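Local coordinates for autoinducer 2-binding protein LsrB (Clostridium saccharobutylicum DSM 13864, PDB 6DSP) that binds the quorum-sensing signal autoinducer-2 in the cleft of a periplasmic-binding-protein fold and probably serves as its receptor, at residues G131-L134 and V135-Y139; A163-T166 and D167-S170; E174-K177 and Y178-S181. All coordinates share one frame; numbering follows the deposited sequence.

Contact 1 of 3, residues G131-L134 and V135-Y139; sequences GQML and VQMGY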
loop_
_atom_site.group_PDB
_atom_site.type_symbol
_atom_site.label_atom_id
_atom_site.label_comp_id
_atom_site.label_asym_id
_atom_site.label_seq_id
_atom_site.Cartn_x
_atom_site.Cartn_y
_atom_site.Cartn_z
ATOM N N GLY A 131 -9.678 -4.218 -2.279
ATOM C CA GLY A 131 -10.449 -4.916 -1.264
ATOM C C GLY A 131 -10.956 -6.267 -1.742
ATOM O O GLY A 131 -10.856 -7.265 -1.021
ATOM N N GLN A 132 -11.464 -6.327 -2.986
ATOM C CA GLN A 132 -11.966 -7.597 -3.513
ATOM C C GLN A 132 -10.821 -8.577 -3.772
ATOM O O GLN A 132 -10.968 -9.778 -3.542
ATOM C CB GLN A 132 -12.779 -7.316 -4.766
ATOM C CG GLN A 132 -14.046 -6.578 -4.391
ATOM C CD GLN A 132 -14.899 -6.163 -5.546
ATOM O OE1 GLN A 132 -15.726 -5.245 -5.407
ATOM N NE2 GLN A 132 -14.743 -6.830 -6.683
ATOM N N MET A 133 -9.657 -8.074 -4.232
ATOM C CA MET A 133 -8.500 -8.942 -4.411
ATOM C C MET A 133 -8.121 -9.614 -3.099
ATOM O O MET A 133 -7.854 -10.825 -3.082
ATOM C CB MET A 133 -7.330 -8.109 -4.930
ATOM C CG MET A 133 -6.056 -8.902 -5.132
ATOM S SD MET A 133 -4.787 -7.707 -5.618
ATOM C CE MET A 133 -3.354 -8.794 -5.727
ATOM N N LEU A 134 -8.096 -8.857 -1.990
ATOM C CA LEU A 134 -7.765 -9.443 -0.687
ATOM C C LEU A 134 -8.729 -10.562 -0.324
ATOM O O LEU A 134 -8.306 -11.669 0.062
ATOM C CB LEU A 134 -7.764 -8.353 0.384
ATOM C CG LEU A 134 -6.554 -7.419 0.254
ATOM C CD1 LEU A 134 -6.924 -6.128 0.940
ATOM C CD2 LEU A 134 -5.300 -8.004 0.900
ATOM N N VAL A 135 -10.029 -10.298 -0.454
ATOM C CA VAL A 135 -11.027 -11.298 -0.102
ATOM C C VAL A 135 -10.919 -12.516 -1.010
ATOM O O VAL A 135 -11.023 -13.660 -0.540
ATOM C CB VAL A 135 -12.436 -10.677 -0.137
ATOM C CG1 VAL A 135 -13.470 -11.756 0.124
ATOM C CG2 VAL A 135 -12.533 -9.526 0.877
ATOM N N GLN A 136 -10.685 -12.296 -2.317
ATOM C CA GLN A 136 -10.597 -13.414 -3.256
ATOM C C GLN A 136 -9.391 -14.296 -2.972
ATOM O O GLN A 136 -9.473 -15.525 -3.078
ATOM C CB GLN A 136 -10.544 -12.894 -4.692
ATOM C CG GLN A 136 -10.515 -14.028 -5.708
ATOM C CD GLN A 136 -11.847 -14.771 -5.755
ATOM O OE1 GLN A 136 -12.916 -14.155 -5.836
ATOM N NE2 GLN A 136 -11.793 -16.095 -5.694
ATOM N N MET A 137 -8.245 -13.694 -2.622
ATOM C CA MET A 137 -7.099 -14.519 -2.246
ATOM C C MET A 137 -7.420 -15.347 -1.025
ATOM O O MET A 137 -7.067 -16.528 -0.966
ATOM C CB MET A 137 -5.897 -13.631 -1.942
ATOM C CG MET A 137 -5.311 -12.950 -3.181
ATOM S SD MET A 137 -3.712 -12.156 -2.904
ATOM C CE MET A 137 -4.150 -10.917 -1.716
ATOM N N GLY A 138 -8.097 -14.746 -0.045
ATOM C CA GLY A 138 -8.498 -15.494 1.142
ATOM C C GLY A 138 -9.437 -16.631 0.801
ATOM O O GLY A 138 -9.260 -17.753 1.281
ATOM N N TYR A 139 -10.455 -16.343 -0.022
ATOM C CA TYR A 139 -11.391 -17.374 -0.464
ATOM C C TYR A 139 -10.643 -18.547 -1.104
ATOM O O TYR A 139 -10.868 -19.722 -0.772
ATOM C CB TYR A 139 -12.359 -16.737 -1.468
ATOM C CG TYR A 139 -13.389 -17.712 -2.022
ATOM C CD1 TYR A 139 -13.063 -18.591 -3.053
ATOM C CD2 TYR A 139 -14.681 -17.753 -1.519
ATOM C CE1 TYR A 139 -13.983 -19.499 -3.571
ATOM C CE2 TYR A 139 -15.623 -18.651 -2.025
ATOM C CZ TYR A 139 -15.268 -19.522 -3.049
ATOM O OH TYR A 139 -16.196 -20.417 -3.557
#
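Met137 leans back over the preceding turn of the α-helix 127-144, its CE lying 4.1 Å from Leu134 CD2 and 4.4 Å from Met133 CG. This helix belongs to the periplasmic-binding-protein fold, and its two adjoining pieces are laced by four consecutive i to i+4 bonds, from Val135 N to Gly131 O through to Gly138 N to Leu134 O. Gln136 N to Gln132 O, at 2.8 Å, is the shortest of them.

The tight part of the contact is the buried side of Leu134, Val135 and Met137. Leu134 and Met137 approach at a slant, the thioether chain of Met137 running straight to SD and then bending at its last torsion (chi3 -63°), which turns CE back toward Leu134. Beyond, Leu134 rests on Asn223 and Phe250, whereas Val135 is packed against Tyr178 and Ile179 of helix 166-182. Ile336 lies against both methionines, covering part of the extended, partly exposed Met133.

The looser side carries Gln132 and Gln136, both partly exposed, though each touches Tyr178 of helix 166-182. Gln136 CB sits 3.3 Å from Gln132 O, but the chain then bends at CG and sends its amide off the preceding turn, where NE2 hydrogen-bonds Asp140 OD1. On the buried side, Val135 CG2, anti to the carbonyl carbon and beside its own N, reaches back one turn to stand 3.4 Å from Gly131 O, the oxygen that takes the hydrogen bond of Val135 N.

Contact 2 of 3, residues A163-T166 and D167-S170; sequences ATVT and DQNS. With PAV ((2R,4S)-2-methyl-2,3,3,4-tetrahydroxytetrahydrofuran), chain C.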
loop_
_atom_site.group_PDB
_atom_site.type_symbol
_atom_site.label_atom_id
_atom_site.label_comp_id
_atom_site.label_asym_id
_atom_site.label_seq_id
_atom_site.Cartn_x
_atom_site.Cartn_y
_atom_site.Cartn_z
ATOM N N ALA A 163 -5.715 2.941 12.081
ATOM C CA ALA A 163 -7.118 3.208 11.822
ATOM C C ALA A 163 -7.340 4.433 10.936
ATOM O O ALA A 163 -8.492 4.683 10.564
ATOM C CB ALA A 163 -7.851 3.432 13.138
ATOM N N THR A 164 -6.298 5.225 10.598
ATOM C CA THR A 164 -6.536 6.461 9.840
ATOM C C THR A 164 -5.876 6.510 8.476
ATOM O O THR A 164 -6.318 7.302 7.655
ATOM C CB THR A 164 -6.119 7.709 10.627
ATOM O OG1 THR A 164 -4.701 7.721 10.775
ATOM C CG2 THR A 164 -6.792 7.731 11.981
ATOM N N VAL A 165 -4.845 5.705 8.209
ATOM C CA VAL A 165 -4.157 5.817 6.938
ATOM C C VAL A 165 -5.139 5.662 5.771
ATOM O O VAL A 165 -6.036 4.811 5.794
ATOM C CB VAL A 165 -3.002 4.792 6.901
ATOM C CG1 VAL A 165 -3.493 3.350 6.924
ATOM C CG2 VAL A 165 -2.099 5.055 5.705
ATOM N N THR A 166 -4.940 6.422 4.707
ATOM C CA THR A 166 -5.929 6.448 3.630
ATOM C C THR A 166 -6.003 5.127 2.869
ATOM O O THR A 166 -7.104 4.598 2.670
ATOM C CB THR A 166 -5.647 7.618 2.712
ATOM O OG1 THR A 166 -5.762 8.801 3.495
ATOM C CG2 THR A 166 -6.604 7.653 1.560
ATOM N N ASP A 167 -4.871 4.572 2.415
ATOM C CA ASP A 167 -4.965 3.432 1.514
ATOM C C ASP A 167 -5.600 2.212 2.185
ATOM O O ASP A 167 -6.632 1.683 1.725
ATOM C CB ASP A 167 -3.623 3.106 0.826
ATOM C CG ASP A 167 -2.501 2.659 1.767
ATOM O OD1 ASP A 167 -2.525 2.920 2.987
ATOM O OD2 ASP A 167 -1.560 2.050 1.210
ATOM N N GLN A 168 -5.027 1.776 3.291
ATOM C CA GLN A 168 -5.415 0.499 3.860
ATOM C C GLN A 168 -6.829 0.539 4.416
ATOM O O GLN A 168 -7.548 -0.468 4.325
ATOM C CB GLN A 168 -4.409 0.083 4.914
ATOM C CG GLN A 168 -3.032 -0.167 4.367
ATOM C CD GLN A 168 -2.010 -0.486 5.406
ATOM O OE1 GLN A 168 -2.317 -0.703 6.600
ATOM N NE2 GLN A 168 -0.750 -0.523 4.964
ATOM N N ASN A 169 -7.251 1.671 4.996
ATOM C CA ASN A 169 -8.632 1.770 5.451
ATOM C C ASN A 169 -9.626 1.769 4.288
ATOM O O ASN A 169 -10.711 1.203 4.414
ATOM C CB ASN A 169 -8.793 2.971 6.374
ATOM C CG ASN A 169 -8.182 2.699 7.716
ATOM O OD1 ASN A 169 -8.773 1.998 8.527
ATOM N ND2 ASN A 169 -6.977 3.190 7.934
ATOM N N SER A 170 -9.270 2.357 3.147
ATOM C CA SER A 170 -10.197 2.315 2.019
ATOM C C SER A 170 -10.403 0.884 1.549
ATOM O O SER A 170 -11.517 0.516 1.150
ATOM C CB SER A 170 -9.746 3.246 0.883
ATOM O OG SER A 170 -8.640 2.749 0.151
HETATM O O2 PAV C . -0.175 -2.796 1.918
HETATM C C2 PAV C . 0.980 -1.951 1.736
HETATM C C1 PAV C . 2.057 -2.599 0.837
HETATM O O5 PAV C . 1.649 -1.952 3.116
HETATM C C5 PAV C . 2.379 -0.806 3.203
HETATM C C4 PAV C . 2.020 0.073 1.991
HETATM O O4 PAV C . 1.817 1.423 2.396
HETATM C C3 PAV C . 0.766 -0.631 1.460
HETATM O O3 PAV C . 0.641 -0.434 0.079
HETATM O O13 PAV C . -0.375 -0.174 2.151
#
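The backbone turns from an extended conformation at Val165 (psi 142°) into the first turn of a helix, with Val165 as N-cap residue; Ser170 N returns to Thr166 O at 3.2 Å, while Asn169 N reaches Val165 O only weakly. The side chain of Asn169 supplies the stronger grip on that same carbonyl: ND2 meets Val165 O at 2.8 Å, in the carbonyl plane and on a lone pair, with a nearly straight N-H (169°). The oxygen also lies in the amide plane of Asn169. Tyr160 OH holds OD1 and Asn162 O takes ND2 as well, so both ends of the amide are engaged and its rotation is fixed. Val165 CG1 stands across the amide, 3.6 Å from Asn169 ND2, and its other methyl touches the carboxylate of Asp167.

This loop after strand 155-160 and the N-terminus of helix 166-182 form one wall of the ligand cleft of the periplasmic-binding-protein fold. Two successive residues of this turn meet the autoinducer-2 form bound here, and Asp110, Lys29 and Ser225 also hydrogen-bond it. Asp167 accepts the ligand hydroxyl O13 on OD2 at 2.7 Å, and Gln168 NE2 donates to O13 at 2.9 Å, almost linearly. Gln168 reaches it by staying extended beyond CG (chi2 176°), with OE1 held by Ser161 and NE2 shared with Asp224. Asp167 OD1 pairs with Lys29; this cation probably offsets the closeness of Asp110 to OD2. Farther from the ligand, Ser170 OG, tucked between its own N and carbonyl carbon, donates to Asp167 O at 2.8 Å.

Contact 3 of 3, residues E174-K177 and Y178-S181; sequences EGEK and YIKS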
loop_
_atom_site.group_PDB
_atom_site.type_symbol
_atom_site.label_atom_id
_atom_site.label_comp_id
_atom_site.label_asym_id
_atom_site.label_seq_id
_atom_site.Cartn_x
_atom_site.Cartn_y
_atom_site.Cartn_z
ATOM N N GLU A 174 -14.053 -1.313 1.595
ATOM C CA GLU A 174 -14.593 -1.983 0.416
ATOM C C GLU A 174 -14.604 -3.492 0.584
ATOM O O GLU A 174 -15.555 -4.154 0.131
ATOM C CB GLU A 174 -13.791 -1.590 -0.817
ATOM C CG GLU A 174 -14.028 -0.131 -1.239
ATOM C CD GLU A 174 -15.504 0.155 -1.450
ATOM O OE1 GLU A 174 -16.164 -0.668 -2.103
ATOM O OE2 GLU A 174 -16.000 1.167 -0.908
ATOM N N GLY A 175 -13.584 -4.060 1.230
ATOM C CA GLY A 175 -13.568 -5.496 1.460
ATOM C C GLY A 175 -14.688 -5.936 2.381
ATOM O O GLY A 175 -15.316 -6.970 2.153
ATOM N N GLU A 176 -14.972 -5.141 3.413
ATOM C CA GLU A 176 -16.079 -5.459 4.307
ATOM C C GLU A 176 -17.415 -5.395 3.580
ATOM O O GLU A 176 -18.281 -6.241 3.808
ATOM C CB GLU A 176 -16.099 -4.526 5.520
ATOM C CG GLU A 176 -15.058 -4.838 6.579
ATOM C CD GLU A 176 -15.376 -6.144 7.307
ATOM O OE1 GLU A 176 -14.849 -7.161 6.895
ATOM O OE2 GLU A 176 -16.207 -6.183 8.249
ATOM N N LYS A 177 -17.625 -4.379 2.737
ATOM C CA LYS A 177 -18.867 -4.319 1.966
ATOM C C LYS A 177 -19.006 -5.548 1.076
ATOM O O LYS A 177 -20.100 -6.127 0.956
ATOM C CB LYS A 177 -18.874 -3.047 1.115
ATOM C CG LYS A 177 -19.075 -1.753 1.862
ATOM C CD LYS A 177 -19.020 -0.614 0.844
ATOM C CE LYS A 177 -19.046 0.745 1.484
ATOM N NZ LYS A 177 -18.657 1.794 0.474
ATOM N N TYR A 178 -17.912 -5.963 0.453
ATOM C CA TYR A 178 -17.922 -7.115 -0.436
ATOM C C TYR A 178 -18.230 -8.389 0.337
ATOM O O TYR A 178 -19.068 -9.196 -0.091
ATOM C CB TYR A 178 -16.573 -7.196 -1.139
ATOM C CG TYR A 178 -16.386 -8.324 -2.135
ATOM C CD1 TYR A 178 -17.059 -8.335 -3.360
ATOM C CD2 TYR A 178 -15.500 -9.359 -1.865
ATOM C CE1 TYR A 178 -16.856 -9.340 -4.265
ATOM C CE2 TYR A 178 -15.298 -10.361 -2.763
ATOM C CZ TYR A 178 -15.974 -10.355 -3.967
ATOM O OH TYR A 178 -15.753 -11.338 -4.885
ATOM N N ILE A 179 -17.573 -8.585 1.480
ATOM C CA ILE A 179 -17.853 -9.764 2.306
ATOM C C ILE A 179 -19.311 -9.791 2.730
ATOM O O ILE A 179 -19.982 -10.828 2.654
ATOM C CB ILE A 179 -16.922 -9.804 3.535
ATOM C CG1 ILE A 179 -15.483 -10.103 3.093
ATOM C CG2 ILE A 179 -17.412 -10.842 4.558
ATOM C CD1 ILE A 179 -14.451 -9.901 4.193
ATOM N N LYS A 180 -19.829 -8.658 3.205
ATOM C CA LYS A 180 -21.195 -8.670 3.711
ATOM C C LYS A 180 -22.198 -8.928 2.590
ATOM O O LYS A 180 -23.261 -9.534 2.829
ATOM C CB LYS A 180 -21.464 -7.383 4.504
ATOM C CG LYS A 180 -20.674 -7.346 5.815
ATOM C CD LYS A 180 -20.866 -6.055 6.624
ATOM C CE LYS A 180 -19.907 -5.967 7.849
ATOM N NZ LYS A 180 -20.008 -7.200 8.729
ATOM N N SER A 181 -21.866 -8.538 1.353
ATOM C CA SER A 181 -22.741 -8.778 0.209
ATOM C C SER A 181 -22.627 -10.208 -0.316
ATOM O O SER A 181 -23.642 -10.879 -0.562
ATOM C CB SER A 181 -22.372 -7.791 -0.899
ATOM O OG SER A 181 -23.185 -7.995 -2.038
#
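Glu176 OE1 accepts hydrogen bonds from Tyr156 OH and Trp158 NE1, and OE2 one from Asn188 ND2; Lys180, one turn on, adds only a long salt bridge, Glu176 OE2 to Lys180 NZ 4.0 Å. The lysine's CE lies nearer, 3.7 Å from OE2. In Glu176 the bend at chi2 (-70°) swings the carboxylate over toward Ile179, with OE1 3.9 Å from Ile179 CD1.

Helix 166-182 is here the crossover of a β-α-β unit between strands 155-160 and 187-195, and the partners of Glu176 come from both, so this one acid ties the helix to its two flanking strands. Ile179 also reaches Val135 of helix 127-144; its CG1 passes 3.3 Å from Gly175 O, the carbonyl that accepts Ile179 N. Tyr178 likewise leaves the turn to rest on Gln132 and Val135.

On the outer surface, exposed Lys177, extended beyond CG, forms a salt bridge back to Glu174, its NZ donating to Glu174 OE2 at 3.1 Å from the syn side, 24° out of the carboxylate plane.

In the fold
Contacts 1 and 3 are the facing turns of two packed helices, their centres 10 Å apart. Gln132 CG lies over the face of the Tyr178 ring, 3.6 Å from CD1, and Val135 CG1 meets its edge, 3.7 Å from CE2, with Val135 CG2 to Ile179 CG1 also at 3.7 Å. Contact 2 shares helix 166-182 with contact 3, at its pocket end, with centres 16 Å apart; contact 1 lies about 17 Å from contact 2 by centres and does not touch it, their nearest atoms about 6 Å apart. Asp167 and Gln168 of contact 2 meet the ligand directly, the side chain of Leu134 is about 7 Å from it, and contact 3 is farther.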